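Local coordinates for protein FucU (Bifidobacterium longum subsp. infantis, PDB 3MVK) that probably interconverts the alpha and beta anomers of L-fucose, and may likewise convert beta-D-ribopyranose to beta-D-ribofuranose, at residues 25-30 with 136-141. Sequence-based numbering, arbitrary orientation.
With GOL (glycerol), chain B.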
loop_
_atom_site.group_PDB
_atom_site.type_symbol
_atom_site.label_atom_id
_atom_site.label_comp_id
_atom_site.label_asym_id
_atom_site.label_seq_id
_atom_site.Cartn_x
_atom_site.Cartn_y
_atom_site.Cartn_z
ATOM N N GLN G 25 19.615 -0.679 18.600
ATOM C CA GLN G 25 20.877 -0.912 17.876
ATOM C C GLN G 25 20.774 -0.534 16.402
ATOM O O GLN G 25 19.720 -0.665 15.768
ATOM C CB GLN G 25 21.295 -2.374 17.980
ATOM C CG GLN G 25 21.674 -2.756 19.397
ATOM C CD GLN G 25 22.044 -4.215 19.534
ATOM O OE1 GLN G 25 21.945 -4.985 18.585
ATOM N NE2 GLN G 25 22.452 -4.609 20.743
ATOM N N LEU G 26 21.886 -0.057 15.852
ATOM C CA LEU G 26 21.991 0.062 14.420
ATOM C C LEU G 26 23.267 -0.646 13.971
ATOM O O LEU G 26 24.190 -0.864 14.769
ATOM C CB LEU G 26 21.977 1.534 13.977
ATOM C CG LEU G 26 23.123 2.442 14.439
ATOM C CD1 LEU G 26 24.434 2.158 13.689
ATOM C CD2 LEU G 26 22.746 3.904 14.270
ATOM N N VAL G 27 23.320 -0.996 12.699
ATOM C CA VAL G 27 24.483 -1.669 12.158
ATOM C C VAL G 27 25.110 -0.782 11.090
ATOM O O VAL G 27 24.422 -0.339 10.165
ATOM C CB VAL G 27 24.091 -2.992 11.477
ATOM C CG1 VAL G 27 25.326 -3.689 10.881
ATOM C CG2 VAL G 27 23.391 -3.943 12.453
ATOM N N ILE G 28 26.407 -0.515 11.219
ATOM C CA ILE G 28 27.162 0.046 10.091
ATOM C C ILE G 28 27.683 -1.157 9.330
ATOM O O ILE G 28 28.542 -1.892 9.843
ATOM C CB ILE G 28 28.337 0.948 10.568
ATOM C CG1 ILE G 28 27.802 2.066 11.470
ATOM C CG2 ILE G 28 29.115 1.498 9.345
ATOM C CD1 ILE G 28 28.866 2.916 12.100
ATOM N N ALA G 29 27.144 -1.375 8.138
ATOM C CA ALA G 29 27.432 -2.575 7.347
ATOM C C ALA G 29 28.538 -2.234 6.369
ATOM O O ALA G 29 28.457 -1.229 5.663
ATOM C CB ALA G 29 26.161 -3.029 6.603
ATOM N N ASP G 30 29.572 -3.075 6.317
ATOM C CA ASP G 30 30.606 -2.888 5.300
ATOM C C ASP G 30 30.085 -3.253 3.894
ATOM O O ASP G 30 28.951 -3.729 3.737
ATOM C CB ASP G 30 31.931 -3.609 5.703
ATOM C CG ASP G 30 31.846 -5.148 5.669
ATOM O OD1 ASP G 30 31.041 -5.743 4.903
ATOM O OD2 ASP G 30 32.660 -5.771 6.398
ATOM N N ASN G 136 32.111 -4.323 9.716
ATOM C CA ASN G 136 30.756 -4.173 10.281
ATOM C C ASN G 136 30.819 -3.734 11.710
ATOM O O ASN G 136 31.709 -4.166 12.441
ATOM C CB ASN G 136 30.015 -5.500 10.213
ATOM C CG ASN G 136 30.074 -6.095 8.843
ATOM O OD1 ASN G 136 30.612 -7.196 8.636
ATOM N ND2 ASN G 136 29.543 -5.390 7.904
ATOM N N LEU G 137 29.894 -2.881 12.128
ATOM C CA LEU G 137 29.890 -2.443 13.515
ATOM C C LEU G 137 28.472 -2.226 13.987
ATOM O O LEU G 137 27.735 -1.437 13.386
ATOM C CB LEU G 137 30.727 -1.164 13.672
ATOM C CG LEU G 137 31.069 -0.668 15.083
ATOM C CD1 LEU G 137 32.057 -1.592 15.793
ATOM C CD2 LEU G 137 31.623 0.754 15.021
ATOM N N ILE G 138 28.091 -2.957 15.037
ATOM C CA ILE G 138 26.792 -2.727 15.719
ATOM C C ILE G 138 26.985 -1.703 16.823
ATOM O O ILE G 138 27.930 -1.825 17.606
ATOM C CB ILE G 138 26.204 -4.020 16.321
ATOM C CG1 ILE G 138 26.217 -5.160 15.278
ATOM C CG2 ILE G 138 24.762 -3.760 16.851
ATOM C CD1 ILE G 138 25.623 -6.526 15.770
ATOM N N LEU G 139 26.105 -0.698 16.889
ATOM C CA LEU G 139 26.167 0.339 17.926
ATOM C C LEU G 139 24.872 0.314 18.718
ATOM O O LEU G 139 23.799 0.221 18.112
ATOM C CB LEU G 139 26.301 1.718 17.303
ATOM C CG LEU G 139 27.571 2.003 16.496
ATOM C CD1 LEU G 139 27.524 3.447 16.042
ATOM C CD2 LEU G 139 28.798 1.762 17.383
ATOM N N GLN G 140 24.969 0.364 20.047
ATOM C CA GLN G 140 23.783 0.393 20.909
ATOM C C GLN G 140 23.629 1.767 21.548
ATOM O O GLN G 140 24.573 2.300 22.146
ATOM C CB GLN G 140 23.888 -0.657 22.018
ATOM C CG GLN G 140 22.615 -0.761 22.853
ATOM C CD GLN G 140 22.610 -2.012 23.694
ATOM O OE1 GLN G 140 22.641 -3.128 23.164
ATOM N NE2 GLN G 140 22.562 -1.843 25.016
ATOM N N LYS G 141 22.425 2.329 21.462
ATOM C CA LYS G 141 22.215 3.701 21.899
ATOM C C LYS G 141 22.056 3.811 23.404
ATOM O O LYS G 141 21.393 2.992 24.034
ATOM C CB LYS G 141 20.997 4.315 21.207
ATOM C CG LYS G 141 20.877 5.836 21.442
ATOM C CD LYS G 141 19.732 6.403 20.589
ATOM C CE LYS G 141 19.638 7.902 20.740
ATOM N NZ LYS G 141 18.529 8.547 19.961
HETATM C C1 GOL B . 31.103 -9.379 5.362
HETATM O O1 GOL B . 30.518 -8.192 5.861
HETATM C C2 GOL B . 32.490 -9.501 5.978
HETATM O O2 GOL B . 33.290 -8.412 5.569
HETATM C C3 GOL B . 33.120 -10.845 5.598
HETATM O O3 GOL B . 33.262 -10.919 4.197
#
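Gln25 and Gln140 face each other as a non-hydrogen-bonded antiparallel pair, joined through their side chains. Gln25 NE2 gives a nearly straight hydrogen bond to Gln140 OE1 (2.8 Å), with the two amide planes only 20° apart. The extended chain carries the amide of Gln25 past Ile138, whose CG2 is 3.5 Å from Gln25 OE1. Glutamine suits this place by donating and accepting at once: OE1 is taken by Gln118, while Gln140 NE2 turns to Asp66. An alanine at Gln25 would probably leave Gln140 OE1 and Gln118 without this partner and open a gap over Ile138. Four backbone bonds tie Leu26 to Leu139 and Ile28 to Leu137. Beta-branched and apolar, Ile28 suits a strand with a buried face; its CD1 meets Leu139 CD1 (4.2 Å), and Ile28, Leu137 and Leu139 all pack on Leu56 of helix 52-60. At the far end, CG of Asn136 lies anti to the carbonyl carbon (chi1 -51°), bringing its amide alongside the Asp30 carboxylate, the planes 45° apart. A glycerol, probably from the crystallisation liquor, donates from O2 to Asp30 OD2 (2.8 Å) and also binds His22 of a second subunit, consistent with a sugar pocket at the end of central antiparallel strands in the RbsD/FucU fold.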